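Local coordinates for protein anastral spindle 2, SAS 4 (Drosophila melanogaster, PDB 4BY2) that probably acts as a molecular adaptor and tubulin-binding protein in centriole assembly, here as its TCP domain fused to a proline-rich motif of Ana2, at residues Asn157-Leu171 with Trp174-Arg186. Residues are numbered along the deposited sequence; the frame is centred on the assembly and turned at random.
Sequences NNSIKIVDPSDTEKL and WRYADGTHLVQLR
Lys161 lays its aliphatic chain over one face of the Trp174 indole, within the extended antiparallel sheet of the Sas-4 TCP domain, one part of the engineered fusion. Strands 160-163, 170-175 and 181-185 form consecutive hairpins. Lys161 CB makes a CH-pi contact, 3.9 Å from the centroid of the Trp174 six-membered ring and 9° off its normal. CG of Lys161 points opposite the backbone N (chi1 -173°), and the extended chain carries CD to 3.7 Å from Trp174 CZ2. Its NZ makes a weak hydrogen bond with Val24 O, in the Ana2 part. The opposite face of the indole receives Tyr176 OH near the margin of the ring. Ser159 CB meets the ring edge near its plane, 4.0 Å from Trp174 CZ3. Without the Trp174 indole, as with an alanine here, the Lys161 methylenes would probably lose their flat support and the Tyr176 hydroxyl the ring it lies against.

Behind the indole, Ile160 and Arg175 form a hydrogen-bonded antiparallel pair. Arg175 N reaches Ile160 O at 2.9 Å in the carbonyl plane. Ile160 N returns a bond of 2.8 Å to Arg175 O, tilted from that carbonyl's plane. On that side of the sheet, Ile162 CD1 touches Arg175 CG, and the Arg175 guanidinium lies over the His181 ring. His181 ND1 and Leu182 N come to Trp174 O from opposite faces of the carbonyl plane.

At the far end, Leu171 N gives a weak hydrogen bond to Gln184 O. Their side chains run alongside each other, Gln184 CG against Leu171 CB. Thr168 CG2 touches Arg186 CG at 4.0 Å, and the guanidinium beyond turns one face to the same methyl. Arg186 N donates to Glu169 O at 2.9 Å, nearly straight at 171° but from above the carbonyl plane.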
loop_
_atom_site.group_PDB
_atom_site.type_symbol
_atom_site.label_atom_id
_atom_site.label_comp_id
_atom_site.label_asym_id
_atom_site.label_seq_id
_atom_site.Cartn_x
_atom_site.Cartn_y
_atom_site.Cartn_z
ATOM N N ASN A 157 -12.820 10.584 2.543
ATOM C CA ASN A 157 -13.508 11.568 3.388
ATOM C C ASN A 157 -12.683 11.945 4.643
ATOM O O ASN A 157 -13.236 12.449 5.625
ATOM C CB ASN A 157 -14.929 11.083 3.749
ATOM C CG ASN A 157 -15.023 9.740 4.445
ATOM O OD1 ASN A 157 -14.038 9.166 4.922
ATOM N ND2 ASN A 157 -16.234 9.211 4.530
ATOM N N ASN A 158 -11.353 11.696 4.588
ATOM C CA ASN A 158 -10.338 11.963 5.618
ATOM C C ASN A 158 -10.523 11.147 6.921
ATOM O O ASN A 158 -9.835 11.421 7.909
ATOM C CB ASN A 158 -10.206 13.465 5.909
ATOM C CG ASN A 158 -9.701 14.250 4.726
ATOM O OD1 ASN A 158 -8.508 14.239 4.404
ATOM N ND2 ASN A 158 -10.605 14.936 4.042
ATOM N N SER A 159 -11.394 10.114 6.902
ATOM C CA SER A 159 -11.620 9.227 8.049
ATOM C C SER A 159 -10.597 8.093 8.023
ATOM O O SER A 159 -10.322 7.541 6.953
ATOM C CB SER A 159 -13.035 8.656 8.027
ATOM O OG SER A 159 -14.008 9.683 8.111
ATOM N N ILE A 160 -10.027 7.756 9.189
ATOM C CA ILE A 160 -9.013 6.705 9.311
ATOM C C ILE A 160 -9.537 5.523 10.134
ATOM O O ILE A 160 -10.019 5.722 11.248
ATOM C CB ILE A 160 -7.654 7.261 9.848
ATOM C CG1 ILE A 160 -7.155 8.465 9.010
ATOM C CG2 ILE A 160 -6.582 6.165 9.913
ATOM C CD1 ILE A 160 -6.326 9.493 9.779
ATOM N N LYS A 161 -9.430 4.300 9.584
ATOM C CA LYS A 161 -9.838 3.061 10.245
ATOM C C LYS A 161 -8.577 2.288 10.654
ATOM O O LYS A 161 -7.768 1.933 9.795
ATOM C CB LYS A 161 -10.737 2.222 9.317
ATOM C CG LYS A 161 -11.369 0.991 9.963
ATOM C CD LYS A 161 -12.072 0.131 8.919
ATOM C CE LYS A 161 -12.649 -1.131 9.506
ATOM N NZ LYS A 161 -13.301 -1.969 8.466
ATOM N N ILE A 162 -8.406 2.059 11.966
ATOM C CA ILE A 162 -7.262 1.339 12.535
ATOM C C ILE A 162 -7.741 -0.019 13.063
ATOM O O ILE A 162 -8.714 -0.064 13.816
ATOM C CB ILE A 162 -6.503 2.177 13.617
ATOM C CG1 ILE A 162 -6.235 3.628 13.156
ATOM C CG2 ILE A 162 -5.192 1.503 14.036
ATOM C CD1 ILE A 162 -7.140 4.687 13.776
ATOM N N VAL A 163 -7.066 -1.119 12.658
ATOM C CA VAL A 163 -7.425 -2.494 13.034
ATOM C C VAL A 163 -6.178 -3.376 13.248
ATOM O O VAL A 163 -5.266 -3.386 12.417
ATOM C CB VAL A 163 -8.461 -3.126 12.047
ATOM C CG1 VAL A 163 -8.150 -2.788 10.592
ATOM C CG2 VAL A 163 -8.623 -4.635 12.248
ATOM N N ASP A 164 -6.158 -4.100 14.387
ATOM C CA ASP A 164 -5.082 -5.000 14.790
ATOM C C ASP A 164 -5.656 -6.250 15.483
ATOM O O ASP A 164 -6.250 -6.127 16.560
ATOM C CB ASP A 164 -4.070 -4.271 15.708
ATOM C CG ASP A 164 -2.826 -5.063 16.113
ATOM O OD1 ASP A 164 -2.471 -6.035 15.400
ATOM O OD2 ASP A 164 -2.159 -4.658 17.093
ATOM N N PRO A 165 -5.511 -7.460 14.889
ATOM C CA PRO A 165 -6.034 -8.663 15.553
ATOM C C PRO A 165 -5.067 -9.234 16.607
ATOM O O PRO A 165 -4.923 -10.455 16.734
ATOM C CB PRO A 165 -6.318 -9.624 14.386
ATOM C CG PRO A 165 -5.631 -9.018 13.168
ATOM C CD PRO A 165 -4.853 -7.810 13.618
ATOM N N SER A 166 -4.435 -8.337 17.392
ATOM C CA SER A 166 -3.483 -8.686 18.452
ATOM C C SER A 166 -4.194 -8.836 19.800
ATOM O O SER A 166 -4.453 -9.967 20.228
ATOM C CB SER A 166 -2.353 -7.659 18.533
ATOM O OG SER A 166 -1.462 -7.962 19.594
ATOM N N ASP A 167 -4.527 -7.697 20.458
ATOM C CA ASP A 167 -5.209 -7.674 21.754
ATOM C C ASP A 167 -6.658 -8.128 21.661
ATOM O O ASP A 167 -7.095 -8.930 22.485
ATOM C CB ASP A 167 -5.091 -6.291 22.455
ATOM C CG ASP A 167 -5.755 -5.089 21.786
ATOM O OD1 ASP A 167 -5.785 -5.042 20.535
ATOM O OD2 ASP A 167 -6.149 -4.148 22.514
ATOM N N THR A 168 -7.393 -7.612 20.655
ATOM C CA THR A 168 -8.815 -7.832 20.375
ATOM C C THR A 168 -9.677 -7.607 21.651
ATOM O O THR A 168 -10.575 -8.385 21.969
ATOM C CB THR A 168 -9.096 -9.158 19.633
ATOM O OG1 THR A 168 -7.993 -9.465 18.779
ATOM C CG2 THR A 168 -10.379 -9.088 18.791
ATOM N N GLU A 169 -9.350 -6.527 22.380
ATOM C CA GLU A 169 -10.074 -5.990 23.528
ATOM C C GLU A 169 -10.984 -5.009 22.804
ATOM O O GLU A 169 -12.200 -5.005 23.004
ATOM C CB GLU A 169 -9.105 -5.225 24.454
ATOM C CG GLU A 169 -9.562 -5.122 25.894
ATOM C CD GLU A 169 -9.082 -6.296 26.722
ATOM O OE1 GLU A 169 -7.869 -6.345 27.033
ATOM O OE2 GLU A 169 -9.908 -7.183 27.032
ATOM N N LYS A 170 -10.356 -4.249 21.871
ATOM C CA LYS A 170 -10.924 -3.265 20.957
ATOM C C LYS A 170 -10.898 -3.833 19.525
ATOM O O LYS A 170 -9.831 -4.179 19.002
ATOM C CB LYS A 170 -10.175 -1.910 21.042
ATOM C CG LYS A 170 -8.640 -2.005 20.971
ATOM C CD LYS A 170 -7.991 -0.659 20.719
ATOM C CE LYS A 170 -7.682 0.070 22.001
ATOM N NZ LYS A 170 -6.899 1.307 21.756
ATOM N N LEU A 171 -12.081 -3.969 18.913
ATOM C CA LEU A 171 -12.249 -4.518 17.569
ATOM C C LEU A 171 -11.678 -3.608 16.467
ATOM O O LEU A 171 -10.842 -4.058 15.681
ATOM C CB LEU A 171 -13.732 -4.814 17.310
ATOM C CG LEU A 171 -14.023 -5.704 16.118
ATOM C CD1 LEU A 171 -14.224 -7.147 16.552
ATOM C CD2 LEU A 171 -15.230 -5.200 15.351
ATOM N N TRP A 174 -11.544 4.349 15.041
ATOM C CA TRP A 174 -11.860 5.341 14.023
ATOM C C TRP A 174 -11.423 6.743 14.411
ATOM O O TRP A 174 -11.629 7.160 15.547
ATOM C CB TRP A 174 -13.363 5.323 13.729
ATOM C CG TRP A 174 -13.801 4.189 12.853
ATOM C CD1 TRP A 174 -14.189 2.943 13.252
ATOM C CD2 TRP A 174 -13.937 4.215 11.426
ATOM N NE1 TRP A 174 -14.555 2.189 12.161
ATOM C CE2 TRP A 174 -14.412 2.947 11.027
ATOM C CE3 TRP A 174 -13.702 5.192 10.442
ATOM C CZ2 TRP A 174 -14.661 2.631 9.686
ATOM C CZ3 TRP A 174 -13.945 4.876 9.116
ATOM C CH2 TRP A 174 -14.416 3.609 8.748
ATOM N N ARG A 175 -10.834 7.475 13.452
ATOM C CA ARG A 175 -10.392 8.857 13.626
ATOM C C ARG A 175 -10.964 9.688 12.479
ATOM O O ARG A 175 -10.549 9.524 11.331
ATOM C CB ARG A 175 -8.857 8.958 13.702
ATOM C CG ARG A 175 -8.272 8.410 14.999
ATOM C CD ARG A 175 -6.863 8.915 15.253
ATOM N NE ARG A 175 -6.291 8.344 16.475
ATOM C CZ ARG A 175 -6.410 8.877 17.688
ATOM N NH1 ARG A 175 -7.087 10.007 17.861
ATOM N NH2 ARG A 175 -5.858 8.284 18.737
ATOM N N TYR A 176 -11.955 10.539 12.790
ATOM C CA TYR A 176 -12.660 11.377 11.818
ATOM C C TYR A 176 -11.972 12.722 11.563
ATOM O O TYR A 176 -11.093 13.120 12.333
ATOM C CB TYR A 176 -14.135 11.556 12.228
ATOM C CG TYR A 176 -14.895 10.250 12.324
ATOM C CD1 TYR A 176 -14.939 9.531 13.516
ATOM C CD2 TYR A 176 -15.567 9.728 11.223
ATOM C CE1 TYR A 176 -15.621 8.318 13.605
ATOM C CE2 TYR A 176 -16.258 8.519 11.302
ATOM C CZ TYR A 176 -16.282 7.818 12.497
ATOM O OH TYR A 176 -16.961 6.626 12.583
ATOM N N ALA A 177 -12.371 13.407 10.466
ATOM C CA ALA A 177 -11.834 14.701 10.021
ATOM C C ALA A 177 -11.955 15.822 11.065
ATOM O O ALA A 177 -11.044 16.646 11.177
ATOM C CB ALA A 177 -12.497 15.120 8.718
ATOM N N ASP A 178 -13.072 15.846 11.821
ATOM C CA ASP A 178 -13.339 16.836 12.871
ATOM C C ASP A 178 -12.441 16.640 14.098
ATOM O O ASP A 178 -12.127 17.613 14.789
ATOM C CB ASP A 178 -14.827 16.828 13.275
ATOM C CG ASP A 178 -15.440 15.460 13.538
ATOM O OD1 ASP A 178 -14.681 14.515 13.849
ATOM O OD2 ASP A 178 -16.680 15.339 13.445
ATOM N N GLY A 179 -12.051 15.391 14.353
ATOM C CA GLY A 179 -11.191 15.022 15.471
ATOM C C GLY A 179 -11.746 13.932 16.364
ATOM O O GLY A 179 -11.061 13.497 17.293
ATOM N N THR A 180 -12.992 13.478 16.084
ATOM C CA THR A 180 -13.701 12.442 16.845
ATOM C C THR A 180 -12.975 11.095 16.775
ATOM O O THR A 180 -12.561 10.672 15.694
ATOM C CB THR A 180 -15.175 12.345 16.394
ATOM O OG1 THR A 180 -15.708 13.656 16.206
ATOM C CG2 THR A 180 -16.048 11.586 17.385
ATOM N N HIS A 181 -12.817 10.437 17.937
ATOM C CA HIS A 181 -12.152 9.142 18.060
ATOM C C HIS A 181 -13.097 8.077 18.629
ATOM O O HIS A 181 -13.410 8.094 19.822
ATOM C CB HIS A 181 -10.842 9.268 18.872
ATOM C CG HIS A 181 -10.087 7.984 19.058
ATOM N ND1 HIS A 181 -9.693 7.211 17.979
ATOM C CD2 HIS A 181 -9.637 7.406 20.196
ATOM C CE1 HIS A 181 -9.042 6.180 18.494
ATOM N NE2 HIS A 181 -8.976 6.258 19.822
ATOM N N LEU A 182 -13.563 7.163 17.757
ATOM C CA LEU A 182 -14.467 6.074 18.125
ATOM C C LEU A 182 -13.701 4.770 18.321
ATOM O O LEU A 182 -12.920 4.378 17.457
ATOM C CB LEU A 182 -15.593 5.914 17.078
ATOM C CG LEU A 182 -16.548 4.707 17.210
ATOM C CD1 LEU A 182 -17.398 4.782 18.479
ATOM C CD2 LEU A 182 -17.444 4.594 15.997
ATOM N N VAL A 183 -13.924 4.107 19.467
ATOM C CA VAL A 183 -13.285 2.839 19.818
ATOM C C VAL A 183 -14.357 1.764 20.005
ATOM O O VAL A 183 -15.106 1.802 20.980
ATOM C CB VAL A 183 -12.346 2.940 21.057
ATOM C CG1 VAL A 183 -11.572 1.644 21.270
ATOM C CG2 VAL A 183 -11.387 4.121 20.948
ATOM N N GLN A 184 -14.429 0.818 19.059
ATOM C CA GLN A 184 -15.352 -0.316 19.110
ATOM C C GLN A 184 -14.628 -1.441 19.850
ATOM O O GLN A 184 -13.447 -1.669 19.596
ATOM C CB GLN A 184 -15.760 -0.746 17.683
ATOM C CG GLN A 184 -16.672 -1.978 17.593
ATOM C CD GLN A 184 -18.051 -1.749 18.161
ATOM O OE1 GLN A 184 -18.891 -1.066 17.568
ATOM N NE2 GLN A 184 -18.325 -2.346 19.311
ATOM N N LEU A 185 -15.318 -2.104 20.790
ATOM C CA LEU A 185 -14.753 -3.192 21.592
ATOM C C LEU A 185 -15.255 -4.549 21.074
ATOM O O LEU A 185 -16.246 -4.594 20.338
ATOM C CB LEU A 185 -15.109 -3.012 23.092
ATOM C CG LEU A 185 -14.456 -1.879 23.941
ATOM C CD1 LEU A 185 -12.955 -2.008 24.046
ATOM C CD2 LEU A 185 -14.865 -0.487 23.502
ATOM N N ARG A 186 -14.566 -5.646 21.449
ATOM C CA ARG A 186 -14.918 -7.016 21.050
ATOM C C ARG A 186 -16.256 -7.455 21.667
ATOM O O ARG A 186 -17.085 -8.043 20.968
ATOM C CB ARG A 186 -13.801 -7.987 21.455
ATOM C CG ARG A 186 -13.868 -9.358 20.792
ATOM C CD ARG A 186 -13.209 -10.391 21.687
ATOM N NE ARG A 186 -12.947 -11.657 21.002
ATOM C CZ ARG A 186 -12.026 -12.537 21.386
ATOM N NH1 ARG A 186 -11.255 -12.288 22.438
ATOM N NH2 ARG A 186 -11.853 -13.663 20.706
#